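Local structure of Alpha/beta hydrolase fold-3 domain-containing protein (Enterococcus faecalis, 2QRU) at residues G36-G41 and Y131-L136; D65-P70 and I74-R79; C101-G106 and F251-K256; L174-S179 and H187-P192. The protein is of unknown function but has an alpha/beta hydrolase fold and is probably a hydrolase. One frame throughout, in Å; residues are numbered along the deposited sequence.

Contact 1: G36-G41 and Y131-L136; sequences GGMIYG and YGYTDL. With PO4 (phosphate ion), chain B.
The methyl end of selenomethionine Met38 reaches across to Tyr133 and Leu136. Its CE lies 3.8 Å from Tyr133 OH, at the edge of the ring and near its plane. Met38 and Tyr133 extend toward one another from the two loops. CE also meets a methyl of Leu136, CD2, at 4.2 Å. A bend at the last torsion of Met38 (chi3 -73°) turns CE out of the line of its chain. This buried corner, where CE meets the tyrosine hydroxyl and the leucine methyl, is the close part of the contact. Ala105 of helix 105-119 touches both Met38 and Tyr133, and Phe138 meets the Tyr133 ring edge-to-face.

Beyond it the segments diverge, and no hydrogen bond joins them. Gly36 and Tyr40 are partly exposed and make no contact with 131-136. There the loop 36-41 binds a phosphate, probably from the crystallisation liquor. Gly36 N and Gly37 N both donate to phosphate O4, each at 2.7 Å, with Ala105 N as a third donor. The Tyr40 ring stands obliquely to the ion, with CE1 4.0 Å from phosphate O2. Gly36 CA lies over one face of that ring, toward its rim. Gly36 O accepts from both Ile39 N and Tyr40 N, which holds the turn shut. Backbone N-H groups after strands 28-33 and 98-103, gripping one anion oxygen, are consistent with the oxyanion hole of an alpha/beta hydrolase.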
loop_
_atom_site.group_PDB
_atom_site.type_symbol
_atom_site.label_atom_id
_atom_site.label_comp_id
_atom_site.label_asym_id
_atom_site.label_seq_id
_atom_site.Cartn_x
_atom_site.Cartn_y
_atom_site.Cartn_z
ATOM N N GLY A 36 0.730 3.362 6.379
ATOM C CA GLY A 36 1.597 3.704 7.503
ATOM C C GLY A 36 2.942 4.302 7.113
ATOM O O GLY A 36 3.886 4.267 7.918
ATOM N N GLY A 37 3.042 4.848 5.900
ATOM C CA GLY A 37 4.264 5.582 5.513
ATOM C C GLY A 37 5.557 4.778 5.405
ATOM O O GLY A 37 6.637 5.369 5.357
HETATM N N MSE A 38 5.444 3.450 5.355
HETATM C CA MSE A 38 6.594 2.522 5.416
HETATM C C MSE A 38 7.382 2.633 6.702
HETATM O O MSE A 38 8.530 2.189 6.762
HETATM C CB MSE A 38 7.516 2.663 4.187
HETATM C CG MSE A 38 6.780 2.219 2.919
HETATM SE SE MSE A 38 7.811 2.686 1.288
HETATM C CE MSE A 38 7.511 4.630 1.318
ATOM N N ILE A 39 6.765 3.251 7.716
ATOM C CA ILE A 39 7.359 3.344 9.057
ATOM C C ILE A 39 6.508 2.664 10.148
ATOM O O ILE A 39 7.056 2.128 11.133
ATOM C CB ILE A 39 7.607 4.819 9.498
ATOM C CG1 ILE A 39 8.405 5.624 8.444
ATOM C CG2 ILE A 39 8.214 4.875 10.911
ATOM C CD1 ILE A 39 9.823 5.520 8.525
ATOM N N TYR A 40 5.178 2.718 10.022
ATOM C CA TYR A 40 4.311 2.059 10.995
ATOM C C TYR A 40 3.206 1.241 10.317
ATOM O O TYR A 40 3.132 1.185 9.099
ATOM C CB TYR A 40 3.739 3.077 12.006
ATOM C CG TYR A 40 2.563 3.923 11.532
ATOM C CD1 TYR A 40 2.749 5.053 10.721
ATOM C CD2 TYR A 40 1.256 3.602 11.924
ATOM C CE1 TYR A 40 1.652 5.827 10.287
ATOM C CE2 TYR A 40 0.156 4.361 11.501
ATOM C CZ TYR A 40 0.355 5.477 10.707
ATOM O OH TYR A 40 -0.756 6.207 10.310
ATOM N N GLY A 41 2.390 0.574 11.130
ATOM C CA GLY A 41 1.149 -0.017 10.628
ATOM C C GLY A 41 1.202 -1.516 10.447
ATOM O O GLY A 41 2.207 -2.168 10.778
ATOM N N TYR A 131 -5.029 6.298 -2.745
ATOM C CA TYR A 131 -4.195 7.473 -2.412
ATOM C C TYR A 131 -2.692 7.153 -2.192
ATOM O O TYR A 131 -2.032 7.656 -1.269
ATOM C CB TYR A 131 -4.826 8.303 -1.282
ATOM C CG TYR A 131 -5.431 7.507 -0.144
ATOM C CD1 TYR A 131 -4.646 7.025 0.897
ATOM C CD2 TYR A 131 -6.803 7.225 -0.121
ATOM C CE1 TYR A 131 -5.216 6.291 1.963
ATOM C CE2 TYR A 131 -7.375 6.474 0.924
ATOM C CZ TYR A 131 -6.583 6.013 1.953
ATOM O OH TYR A 131 -7.206 5.316 3.014
ATOM N N GLY A 132 -2.176 6.322 -3.101
ATOM C CA GLY A 132 -0.726 6.057 -3.144
ATOM C C GLY A 132 -0.003 7.105 -3.995
ATOM O O GLY A 132 -0.513 8.211 -4.268
ATOM N N TYR A 133 1.196 6.719 -4.446
ATOM C CA TYR A 133 2.091 7.631 -5.152
ATOM C C TYR A 133 3.101 6.845 -5.963
ATOM O O TYR A 133 3.292 5.645 -5.710
ATOM C CB TYR A 133 2.752 8.579 -4.170
ATOM C CG TYR A 133 3.155 8.002 -2.835
ATOM C CD1 TYR A 133 2.251 7.990 -1.750
ATOM C CD2 TYR A 133 4.465 7.524 -2.617
ATOM C CE1 TYR A 133 2.626 7.477 -0.490
ATOM C CE2 TYR A 133 4.824 7.006 -1.373
ATOM C CZ TYR A 133 3.917 7.015 -0.312
ATOM O OH TYR A 133 4.274 6.537 0.939
ATOM N N THR A 134 3.752 7.529 -6.924
ATOM C CA THR A 134 4.574 6.859 -7.924
ATOM C C THR A 134 6.058 7.229 -7.727
ATOM O O THR A 134 6.933 6.650 -8.367
ATOM C CB THR A 134 4.155 7.299 -9.353
ATOM O OG1 THR A 134 4.080 8.730 -9.387
ATOM C CG2 THR A 134 2.792 6.698 -9.742
ATOM N N ASP A 135 6.310 8.194 -6.852
ATOM C CA ASP A 135 7.667 8.622 -6.516
ATOM C C ASP A 135 7.616 9.253 -5.123
ATOM O O ASP A 135 6.543 9.360 -4.521
ATOM C CB ASP A 135 8.251 9.543 -7.614
ATOM C CG ASP A 135 7.552 10.886 -7.707
ATOM O OD1 ASP A 135 7.379 11.549 -6.656
ATOM O OD2 ASP A 135 7.197 11.300 -8.840
ATOM N N LEU A 136 8.788 9.623 -4.610
ATOM C CA LEU A 136 8.890 10.128 -3.248
ATOM C C LEU A 136 9.147 11.653 -3.215
ATOM O O LEU A 136 9.434 12.220 -2.146
ATOM C CB LEU A 136 9.997 9.346 -2.509
ATOM C CG LEU A 136 9.709 7.829 -2.426
ATOM C CD1 LEU A 136 10.922 7.103 -1.851
ATOM C CD2 LEU A 136 8.457 7.532 -1.626
HETATM P P PO4 B . 0.142 6.505 5.177
HETATM O O1 PO4 B . 0.356 7.756 4.337
HETATM O O2 PO4 B . 0.663 6.791 6.580
HETATM O O3 PO4 B . -1.350 6.205 5.348
HETATM O O4 PO4 B . 0.846 5.345 4.492
#

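Contact 2: D65-P70 and I74-R79; sequences DYLLAP and IDHILR. With EDO (1,2-ethanediol), chain F.
Tyr66 is the first residue of 65-70 to meet the helix, its CD1 lying 4.3 Å from Ile77 CG2. The methyl stands obliquely to the ring. The hydroxyl of Tyr66 bonds to His34 O, and its ring stacks on that of His34, so the polar end of the tyrosine is held by the loop after strand 28-33.

Leu67 comes next and meets the helix with both backbone and side chain. A water takes the N-H of Leu67 at 2.8 Å from N and donates to Ile77 O at 3.0 Å. The carbonyl of Leu67 fares differently. Ile77 wraps its O with CG1, CG2 and CD1, and CD1 comes to 3.3 Å from Leu67 O. That buried oxygen has no polar partner in the model. Leu67 CB rests on Ile77 CG1, while Leu67 CD1 reaches His76 CD2 at 4.1 Å near the surface.

The side chain of Leu68 starts away from the helix. Ala69 turns back, and its CB lies 4.2 Å from Ile77 CD1. With CG1 anti to its carbonyl carbon (chi1 -66°) and CD1 extended beyond it, Ile77 reaches the backbone at Ala69.

The loop thus lies along the first turns of helix 74-93, just after strand 59-64. Leu109 of helix 105-119 touches both Tyr66 and Ile77, and Tyr189 of helix 185-189 touches Ala69.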
loop_
_atom_site.group_PDB
_atom_site.type_symbol
_atom_site.label_atom_id
_atom_site.label_comp_id
_atom_site.label_asym_id
_atom_site.label_seq_id
_atom_site.Cartn_x
_atom_site.Cartn_y
_atom_site.Cartn_z
ATOM N N ASP A 65 2.589 -8.798 5.116
ATOM C CA ASP A 65 3.589 -8.000 5.836
ATOM C C ASP A 65 4.620 -7.423 4.879
ATOM O O ASP A 65 4.998 -8.072 3.898
ATOM C CB ASP A 65 4.401 -8.885 6.797
ATOM C CG ASP A 65 3.644 -9.328 8.046
ATOM O OD1 ASP A 65 2.559 -8.819 8.382
ATOM O OD2 ASP A 65 4.186 -10.225 8.720
ATOM N N TYR A 66 5.151 -6.249 5.225
ATOM C CA TYR A 66 6.392 -5.787 4.626
ATOM C C TYR A 66 7.286 -5.104 5.674
ATOM O O TYR A 66 6.806 -4.666 6.737
ATOM C CB TYR A 66 6.078 -4.913 3.410
ATOM C CG TYR A 66 5.211 -3.690 3.687
ATOM C CD1 TYR A 66 5.775 -2.523 4.256
ATOM C CD2 TYR A 66 3.826 -3.687 3.368
ATOM C CE1 TYR A 66 5.008 -1.388 4.489
ATOM C CE2 TYR A 66 3.057 -2.535 3.581
ATOM C CZ TYR A 66 3.642 -1.392 4.125
ATOM O OH TYR A 66 2.885 -0.252 4.311
ATOM N N LEU A 67 8.582 -5.062 5.404
ATOM C CA LEU A 67 9.526 -4.477 6.359
ATOM C C LEU A 67 9.310 -2.964 6.504
ATOM O O LEU A 67 8.858 -2.289 5.544
ATOM C CB LEU A 67 10.971 -4.797 5.934
ATOM C CG LEU A 67 11.326 -6.283 6.062
ATOM C CD1 LEU A 67 12.692 -6.511 5.443
ATOM C CD2 LEU A 67 11.315 -6.774 7.541
ATOM N N LEU A 68 9.660 -2.433 7.683
ATOM C CA LEU A 68 9.413 -1.030 7.990
ATOM C C LEU A 68 10.707 -0.289 8.261
ATOM O O LEU A 68 11.645 -0.843 8.847
ATOM C CB LEU A 68 8.475 -0.862 9.189
ATOM C CG LEU A 68 7.104 -1.544 9.079
ATOM C CD1 LEU A 68 6.364 -1.413 10.392
ATOM C CD2 LEU A 68 6.293 -0.954 7.906
ATOM N N ALA A 69 10.720 0.958 7.797
ATOM C CA ALA A 69 11.802 1.912 8.033
ATOM C C ALA A 69 11.626 2.570 9.409
ATOM O O ALA A 69 10.516 2.547 9.976
ATOM C CB ALA A 69 11.823 2.963 6.896
ATOM N N PRO A 70 12.711 3.137 9.984
ATOM C CA PRO A 70 14.095 3.208 9.483
ATOM C C PRO A 70 14.870 1.900 9.638
ATOM O O PRO A 70 16.010 1.815 9.148
ATOM C CB PRO A 70 14.733 4.291 10.373
ATOM C CG PRO A 70 14.006 4.121 11.713
ATOM C CD PRO A 70 12.573 3.731 11.334
ATOM N N ILE A 74 14.297 1.749 2.254
ATOM C CA ILE A 74 13.263 1.486 1.234
ATOM C C ILE A 74 13.752 0.534 0.145
ATOM O O ILE A 74 13.006 -0.348 -0.291
ATOM C CB ILE A 74 12.729 2.771 0.592
ATOM C CG1 ILE A 74 11.830 3.523 1.578
ATOM C CG2 ILE A 74 11.923 2.437 -0.700
ATOM C CD1 ILE A 74 11.137 4.760 0.943
ATOM N N ASP A 75 14.994 0.723 -0.304
ATOM C CA ASP A 75 15.557 -0.158 -1.330
ATOM C C ASP A 75 15.402 -1.614 -0.868
ATOM O O ASP A 75 14.980 -2.460 -1.637
ATOM C CB ASP A 75 17.027 0.194 -1.690
ATOM C CG ASP A 75 18.002 0.051 -0.512
ATOM O OD1 ASP A 75 17.595 0.253 0.654
ATOM O OD2 ASP A 75 19.197 -0.254 -0.756
ATOM N N HIS A 76 15.718 -1.880 0.401
ATOM C CA HIS A 76 15.661 -3.233 0.956
ATOM C C HIS A 76 14.199 -3.702 1.154
ATOM O O HIS A 76 13.866 -4.867 0.890
ATOM C CB HIS A 76 16.448 -3.249 2.269
ATOM C CG HIS A 76 16.753 -4.622 2.787
ATOM N ND1 HIS A 76 18.036 -5.039 3.072
ATOM C CD2 HIS A 76 15.943 -5.667 3.090
ATOM C CE1 HIS A 76 18.004 -6.281 3.525
ATOM N NE2 HIS A 76 16.747 -6.685 3.548
ATOM N N ILE A 77 13.337 -2.792 1.611
ATOM C CA ILE A 77 11.912 -3.082 1.772
ATOM C C ILE A 77 11.350 -3.586 0.433
ATOM O O ILE A 77 10.632 -4.593 0.389
ATOM C CB ILE A 77 11.093 -1.835 2.236
ATOM C CG1 ILE A 77 11.519 -1.408 3.651
ATOM C CG2 ILE A 77 9.536 -2.160 2.184
ATOM C CD1 ILE A 77 10.913 -0.100 4.116
ATOM N N LEU A 78 11.694 -2.881 -0.655
ATOM C CA LEU A 78 11.192 -3.216 -2.000
ATOM C C LEU A 78 11.734 -4.573 -2.469
ATOM O O LEU A 78 10.959 -5.400 -2.935
ATOM C CB LEU A 78 11.578 -2.104 -3.004
ATOM C CG LEU A 78 10.774 -0.817 -2.815
ATOM C CD1 LEU A 78 11.300 0.338 -3.687
ATOM C CD2 LEU A 78 9.261 -1.082 -3.014
ATOM N N ARG A 79 13.035 -4.832 -2.294
ATOM C CA ARG A 79 13.624 -6.112 -2.677
ATOM C C ARG A 79 12.936 -7.271 -1.921
ATOM O O ARG A 79 12.570 -8.295 -2.509
ATOM C CB ARG A 79 15.127 -6.106 -2.329
ATOM C CG ARG A 79 15.922 -7.304 -2.758
ATOM C CD ARG A 79 17.431 -6.952 -2.660
ATOM N NE ARG A 79 17.651 -5.588 -3.154
ATOM C CZ ARG A 79 18.197 -4.570 -2.475
ATOM N NH1 ARG A 79 18.666 -4.728 -1.236
ATOM N NH2 ARG A 79 18.301 -3.375 -3.068
HETATM C C1 EDO F . 19.889 0.345 -4.770
HETATM O O1 EDO F . 20.035 -0.294 -3.492
HETATM C C2 EDO F . 18.874 1.475 -4.629
HETATM O O2 EDO F . 18.916 2.384 -5.739
HETATM O O HOH W 1 9.296 -5.881 2.785
#

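Contact 3: C101-G106 and F251-K256; sequences CGRSAG and FLKQTK. With PO4 (phosphate ion), chain B.
Arg103 lays its guanidinium against Leu252, whose CB sits over the centre of one face, 3.8 Å from CZ. Farther back along the arginine, Leu252 CD1 packs on CD at 3.7 Å. The two side chains run antiparallel alongside each other. Arg103 leaves the strand with CG anti to its backbone N (chi1 175°), and the chain stays extended as far as NE, which carries the flat group over to 251-256. Lys253 lies roughly perpendicular to it. Its CG lies at the guanidinium edge, in plane, 3.4 Å from NH2.

No hydrogen bond crosses between the segments. The charge of Arg103 is met by Asp250, which forms a salt bridge with NE. The Lys253 amine turns elsewhere, to a salt bridge with Glu248.

Ser104, next to Arg103, sits in a strained turn between strand and helix, consistent with the GxSxG nucleophile elbow of this fold. With His249 and Asp221 it probably forms a catalytic triad. Ala105 N donates to phosphate O4 at 3.2 Å with an N-H...O angle of 165°. Ser104 OG lies unusually close to the phosphate, and the nature of that approach is doubtful.

The contact joins the end of strand 98-103 to the loop between strand 240-244 and helix 258-272. Leu252 also packs on Leu50 of helix 48-55 and Phe264 of helix 258-272. Arg103 touches Tyr32 of the adjacent strand 28-33.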
loop_
_atom_site.group_PDB
_atom_site.type_symbol
_atom_site.label_atom_id
_atom_site.label_comp_id
_atom_site.label_asym_id
_atom_site.label_seq_id
_atom_site.Cartn_x
_atom_site.Cartn_y
_atom_site.Cartn_z
ATOM N N CYS A 101 -3.819 -4.554 -4.235
ATOM C CA CYS A 101 -4.511 -3.381 -3.690
ATOM C C CYS A 101 -3.604 -2.749 -2.647
ATOM O O CYS A 101 -3.033 -3.458 -1.811
ATOM C CB CYS A 101 -5.809 -3.817 -3.022
ATOM S SG CYS A 101 -6.748 -2.465 -2.196
ATOM N N GLY A 102 -3.459 -1.436 -2.700
ATOM C CA GLY A 102 -2.494 -0.743 -1.794
ATOM C C GLY A 102 -3.125 0.493 -1.179
ATOM O O GLY A 102 -3.819 1.252 -1.876
ATOM N N ARG A 103 -2.824 0.707 0.095
ATOM C CA ARG A 103 -3.356 1.829 0.859
ATOM C C ARG A 103 -2.175 2.779 1.167
ATOM O O ARG A 103 -1.257 2.397 1.911
ATOM C CB ARG A 103 -3.908 1.277 2.159
ATOM C CG ARG A 103 -4.384 2.342 3.108
ATOM C CD ARG A 103 -5.070 1.684 4.325
ATOM N NE ARG A 103 -5.620 2.616 5.293
ATOM C CZ ARG A 103 -6.375 2.197 6.305
ATOM N NH1 ARG A 103 -6.653 0.891 6.392
ATOM N NH2 ARG A 103 -6.882 3.048 7.201
ATOM N N SER A 104 -2.230 3.994 0.622
ATOM C CA SER A 104 -1.212 5.032 0.843
ATOM C C SER A 104 0.198 4.519 0.494
ATOM O O SER A 104 0.465 4.192 -0.680
ATOM C CB SER A 104 -1.323 5.617 2.256
ATOM O OG SER A 104 -0.494 6.769 2.335
ATOM N N ALA A 105 1.072 4.366 1.488
ATOM C CA ALA A 105 2.406 3.821 1.156
ATOM C C ALA A 105 2.260 2.447 0.485
ATOM O O ALA A 105 3.083 2.071 -0.343
ATOM C CB ALA A 105 3.246 3.687 2.426
ATOM N N GLY A 106 1.243 1.680 0.893
ATOM C CA GLY A 106 0.948 0.407 0.221
ATOM C C GLY A 106 0.692 0.561 -1.290
ATOM O O GLY A 106 0.985 -0.355 -2.053
ATOM N N PHE A 251 -8.849 7.979 4.046
ATOM C CA PHE A 251 -10.308 7.863 4.249
ATOM C C PHE A 251 -10.843 6.429 4.385
ATOM O O PHE A 251 -12.031 6.248 4.724
ATOM C CB PHE A 251 -11.108 8.685 3.238
ATOM C CG PHE A 251 -10.877 8.280 1.800
ATOM C CD1 PHE A 251 -11.482 7.138 1.321
ATOM C CD2 PHE A 251 -10.080 9.062 0.940
ATOM C CE1 PHE A 251 -11.303 6.747 -0.029
ATOM C CE2 PHE A 251 -9.927 8.683 -0.401
ATOM C CZ PHE A 251 -10.539 7.542 -0.870
ATOM N N LEU A 252 -9.974 5.415 4.193
ATOM C CA LEU A 252 -10.371 4.029 4.561
ATOM C C LEU A 252 -10.631 3.854 6.079
ATOM O O LEU A 252 -11.235 2.855 6.502
ATOM C CB LEU A 252 -9.369 2.980 4.062
ATOM C CG LEU A 252 -9.316 2.741 2.540
ATOM C CD1 LEU A 252 -8.171 1.834 2.312
ATOM C CD2 LEU A 252 -10.589 2.070 2.122
ATOM N N LYS A 253 -10.209 4.827 6.884
ATOM C CA LYS A 253 -10.557 4.838 8.322
ATOM C C LYS A 253 -12.030 5.151 8.561
ATOM O O LYS A 253 -12.573 4.874 9.659
ATOM C CB LYS A 253 -9.708 5.856 9.063
ATOM C CG LYS A 253 -8.249 5.488 9.171
ATOM C CD LYS A 253 -7.541 6.431 10.110
ATOM C CE LYS A 253 -7.596 7.872 9.599
ATOM N NZ LYS A 253 -6.788 8.772 10.460
ATOM N N GLN A 254 -12.677 5.726 7.543
ATOM C CA GLN A 254 -14.085 6.174 7.662
ATOM C C GLN A 254 -15.000 5.532 6.634
ATOM O O GLN A 254 -15.634 6.230 5.830
ATOM C CB GLN A 254 -14.242 7.690 7.480
ATOM C CG GLN A 254 -13.355 8.589 8.252
ATOM C CD GLN A 254 -13.368 9.995 7.649
ATOM O OE1 GLN A 254 -12.320 10.537 7.291
ATOM N NE2 GLN A 254 -14.561 10.570 7.505
ATOM N N THR A 255 -15.103 4.210 6.686
ATOM C CA THR A 255 -15.855 3.458 5.676
ATOM C C THR A 255 -17.364 3.706 5.718
ATOM O O THR A 255 -18.087 3.330 4.795
ATOM C CB THR A 255 -15.609 1.948 5.804
ATOM O OG1 THR A 255 -16.019 1.517 7.114
ATOM C CG2 THR A 255 -14.153 1.630 5.551
ATOM N N LYS A 256 -17.831 4.323 6.800
ATOM C CA LYS A 256 -19.244 4.619 6.978
ATOM C C LYS A 256 -19.636 6.009 6.471
ATOM O O LYS A 256 -20.827 6.373 6.510
ATOM C CB LYS A 256 -19.636 4.460 8.460
ATOM C CG LYS A 256 -20.358 3.167 8.798
ATOM C CD LYS A 256 -19.692 1.924 8.247
ATOM C CE LYS A 256 -20.700 0.765 8.221
ATOM N NZ LYS A 256 -20.290 -0.295 7.234
HETATM P P PO4 B . 0.142 6.505 5.177
HETATM O O1 PO4 B . 0.356 7.756 4.337
HETATM O O2 PO4 B . 0.663 6.791 6.580
HETATM O O3 PO4 B . -1.350 6.205 5.348
HETATM O O4 PO4 B . 0.846 5.345 4.492
#

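Contact 4: L174-S179 and H187-P192; sequences LLYHYS and HFYGLP
The Phe188 ring meets Ser179 and Leu175 obliquely, with carbons CD2 and CE2 doing the touching. This is a helix-helix packing contact between two short neighbouring helices, 173-181 and 185-189. They belong to the part of this alpha/beta hydrolase between strands 127-130 and 213-218. Ser179 CB is 3.4 Å from Phe188 CD2 and 3.5 Å from Phe188 CE2, a close fit. Leu175 CD1 adds an apolar contact to Phe188 CE2 at 3.8 Å, and these two side chains cross at a slant. The second flat group is the Tyr176 ring. It has Tyr189 OH at its edge, near its plane, 4.2 Å from CE1. Within the first segment, Tyr176 CD2 lies over one face of the His177 imidazole, toward the rim.

All five touching residues are buried, and no hydrogen bond links the segments. Leu175 has CG anti to its backbone N (chi1 -173°), which brings CG and CD1 up to Phe188. Tyr189 swings its ring toward Tyr176, but its hydroxyl bonds to Gly37 O. That anchors helix 185-189 to the loop after strand 28-33. Phe188 O takes a bond from Lys73 NZ.

Gly190 follows the last helical turn in a Schellman motif, its positive phi (76°) letting the chain leave the helix. The first helix satisfies its own serine internally: Ser179 OG donates to Tyr176 O at 2.8 Å, from a position tilted 23° off the carbonyl plane.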
loop_
_atom_site.group_PDB
_atom_site.type_symbol
_atom_site.label_atom_id
_atom_site.label_comp_id
_atom_site.label_asym_id
_atom_site.label_seq_id
_atom_site.Cartn_x
_atom_site.Cartn_y
_atom_site.Cartn_z
ATOM N N LEU A 174 3.947 7.508 16.099
ATOM C CA LEU A 174 4.649 8.731 16.496
ATOM C C LEU A 174 6.025 8.875 15.849
ATOM O O LEU A 174 6.489 9.997 15.632
ATOM C CB LEU A 174 4.774 8.844 18.028
ATOM C CG LEU A 174 3.475 9.080 18.798
ATOM C CD1 LEU A 174 3.716 9.437 20.248
ATOM C CD2 LEU A 174 2.609 10.133 18.102
ATOM N N LEU A 175 6.684 7.753 15.572
ATOM C CA LEU A 175 8.025 7.801 14.983
ATOM C C LEU A 175 7.929 8.387 13.579
ATOM O O LEU A 175 8.760 9.203 13.159
ATOM C CB LEU A 175 8.661 6.405 14.950
ATOM C CG LEU A 175 10.132 6.326 14.503
ATOM C CD1 LEU A 175 11.071 7.050 15.459
ATOM C CD2 LEU A 175 10.542 4.870 14.349
ATOM N N TYR A 176 6.891 7.962 12.867
ATOM C CA TYR A 176 6.587 8.479 11.545
ATOM C C TYR A 176 6.398 10.000 11.582
ATOM O O TYR A 176 7.067 10.747 10.856
ATOM C CB TYR A 176 5.335 7.777 11.014
ATOM C CG TYR A 176 4.914 8.255 9.646
ATOM C CD1 TYR A 176 5.796 8.202 8.566
ATOM C CD2 TYR A 176 3.632 8.764 9.436
ATOM C CE1 TYR A 176 5.396 8.636 7.276
ATOM C CE2 TYR A 176 3.234 9.219 8.181
ATOM C CZ TYR A 176 4.105 9.146 7.111
ATOM O OH TYR A 176 3.666 9.597 5.886
ATOM N N HIS A 177 5.509 10.467 12.451
ATOM C CA HIS A 177 5.222 11.886 12.502
ATOM C C HIS A 177 6.357 12.721 13.054
ATOM O O HIS A 177 6.557 13.864 12.618
ATOM C CB HIS A 177 3.883 12.140 13.162
ATOM C CG HIS A 177 2.748 11.726 12.297
ATOM N ND1 HIS A 177 2.220 12.552 11.330
ATOM C CD2 HIS A 177 2.096 10.546 12.184
ATOM C CE1 HIS A 177 1.267 11.912 10.680
ATOM N NE2 HIS A 177 1.170 10.694 11.181
ATOM N N TYR A 178 7.122 12.138 13.978
ATOM C CA TYR A 178 8.362 12.737 14.450
ATOM C C TYR A 178 9.342 12.955 13.286
ATOM O O TYR A 178 9.888 14.050 13.129
ATOM C CB TYR A 178 8.995 11.856 15.537
ATOM C CG TYR A 178 10.301 12.391 16.095
ATOM C CD1 TYR A 178 10.303 13.394 17.065
ATOM C CD2 TYR A 178 11.528 11.885 15.667
ATOM C CE1 TYR A 178 11.494 13.889 17.592
ATOM C CE2 TYR A 178 12.736 12.379 16.189
ATOM C CZ TYR A 178 12.705 13.376 17.149
ATOM O OH TYR A 178 13.879 13.865 17.675
ATOM N N SER A 179 9.542 11.925 12.458
ATOM C CA SER A 179 10.523 12.022 11.380
ATOM C C SER A 179 10.112 13.107 10.387
ATOM O O SER A 179 10.963 13.846 9.898
ATOM C CB SER A 179 10.774 10.675 10.690
ATOM O OG SER A 179 9.674 10.246 9.895
ATOM N N HIS A 187 16.065 10.437 5.528
ATOM C CA HIS A 187 17.157 9.737 6.201
ATOM C C HIS A 187 16.650 8.384 6.717
ATOM O O HIS A 187 17.330 7.362 6.564
ATOM C CB HIS A 187 17.745 10.572 7.339
ATOM C CG HIS A 187 18.896 9.909 8.027
ATOM N ND1 HIS A 187 20.158 9.851 7.474
ATOM C CD2 HIS A 187 18.971 9.245 9.206
ATOM C CE1 HIS A 187 20.965 9.194 8.293
ATOM N NE2 HIS A 187 20.267 8.814 9.348
ATOM N N PHE A 188 15.458 8.388 7.305
ATOM C CA PHE A 188 14.850 7.151 7.813
ATOM C C PHE A 188 14.674 6.151 6.674
ATOM O O PHE A 188 14.888 4.957 6.848
ATOM C CB PHE A 188 13.508 7.427 8.503
ATOM C CG PHE A 188 13.637 7.820 9.957
ATOM C CD1 PHE A 188 14.854 8.278 10.478
ATOM C CD2 PHE A 188 12.532 7.756 10.798
ATOM C CE1 PHE A 188 14.968 8.645 11.823
ATOM C CE2 PHE A 188 12.640 8.130 12.147
ATOM C CZ PHE A 188 13.847 8.569 12.653
ATOM N N TYR A 189 14.273 6.652 5.507
ATOM C CA TYR A 189 14.053 5.809 4.324
ATOM C C TYR A 189 15.346 5.344 3.625
ATOM O O TYR A 189 15.318 4.426 2.806
ATOM C CB TYR A 189 13.251 6.599 3.298
ATOM C CG TYR A 189 11.772 6.769 3.564
ATOM C CD1 TYR A 189 11.060 5.902 4.424
ATOM C CD2 TYR A 189 11.054 7.749 2.842
ATOM C CE1 TYR A 189 9.671 6.052 4.603
ATOM C CE2 TYR A 189 9.698 7.912 3.018
ATOM C CZ TYR A 189 9.011 7.057 3.906
ATOM O OH TYR A 189 7.673 7.224 4.038
ATOM N N GLY A 190 16.476 5.975 3.938
ATOM C CA GLY A 190 17.734 5.680 3.218
ATOM C C GLY A 190 17.834 6.290 1.827
ATOM O O GLY A 190 18.629 5.825 0.977
ATOM N N LEU A 191 17.109 7.380 1.592
ATOM C CA LEU A 191 17.158 8.053 0.269
ATOM C C LEU A 191 18.477 8.827 0.079
ATOM O O LEU A 191 19.015 9.353 1.045
ATOM C CB LEU A 191 15.996 9.016 0.098
ATOM C CG LEU A 191 14.620 8.345 0.223
ATOM C CD1 LEU A 191 13.480 9.333 0.015
ATOM C CD2 LEU A 191 14.522 7.229 -0.794
ATOM N N PRO A 192 18.992 8.876 -1.158
ATOM C CA PRO A 192 20.246 9.604 -1.448
ATOM C C PRO A 192 20.252 11.032 -0.889
ATOM O O PRO A 192 19.306 11.806 -1.094
ATOM C CB PRO A 192 20.277 9.637 -2.984
ATOM C CG PRO A 192 19.556 8.363 -3.371
ATOM C CD PRO A 192 18.436 8.237 -2.368
#

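In the fold
From the N terminus, the chain leaves strand 28-33 into the first half of contact 1, which closes only after strand 127-130. Contact 2 lies wholly within that loop and closes a short loop between strand 59-64 and the start of helix 74-93. Contact 3 opens inside it too, at the end of strand 98-103, but closes near the C terminus, so contacts 1 and 3 cross; both touch the phosphate. Contact 4 follows contact 1 and falls within the span of contact 3. It closes the short connection between helices 173-181 and 185-189, which pack against the loops of contacts 1 and 2. The four contacts together tie the sheet's phosphate-binding end to the helices around it.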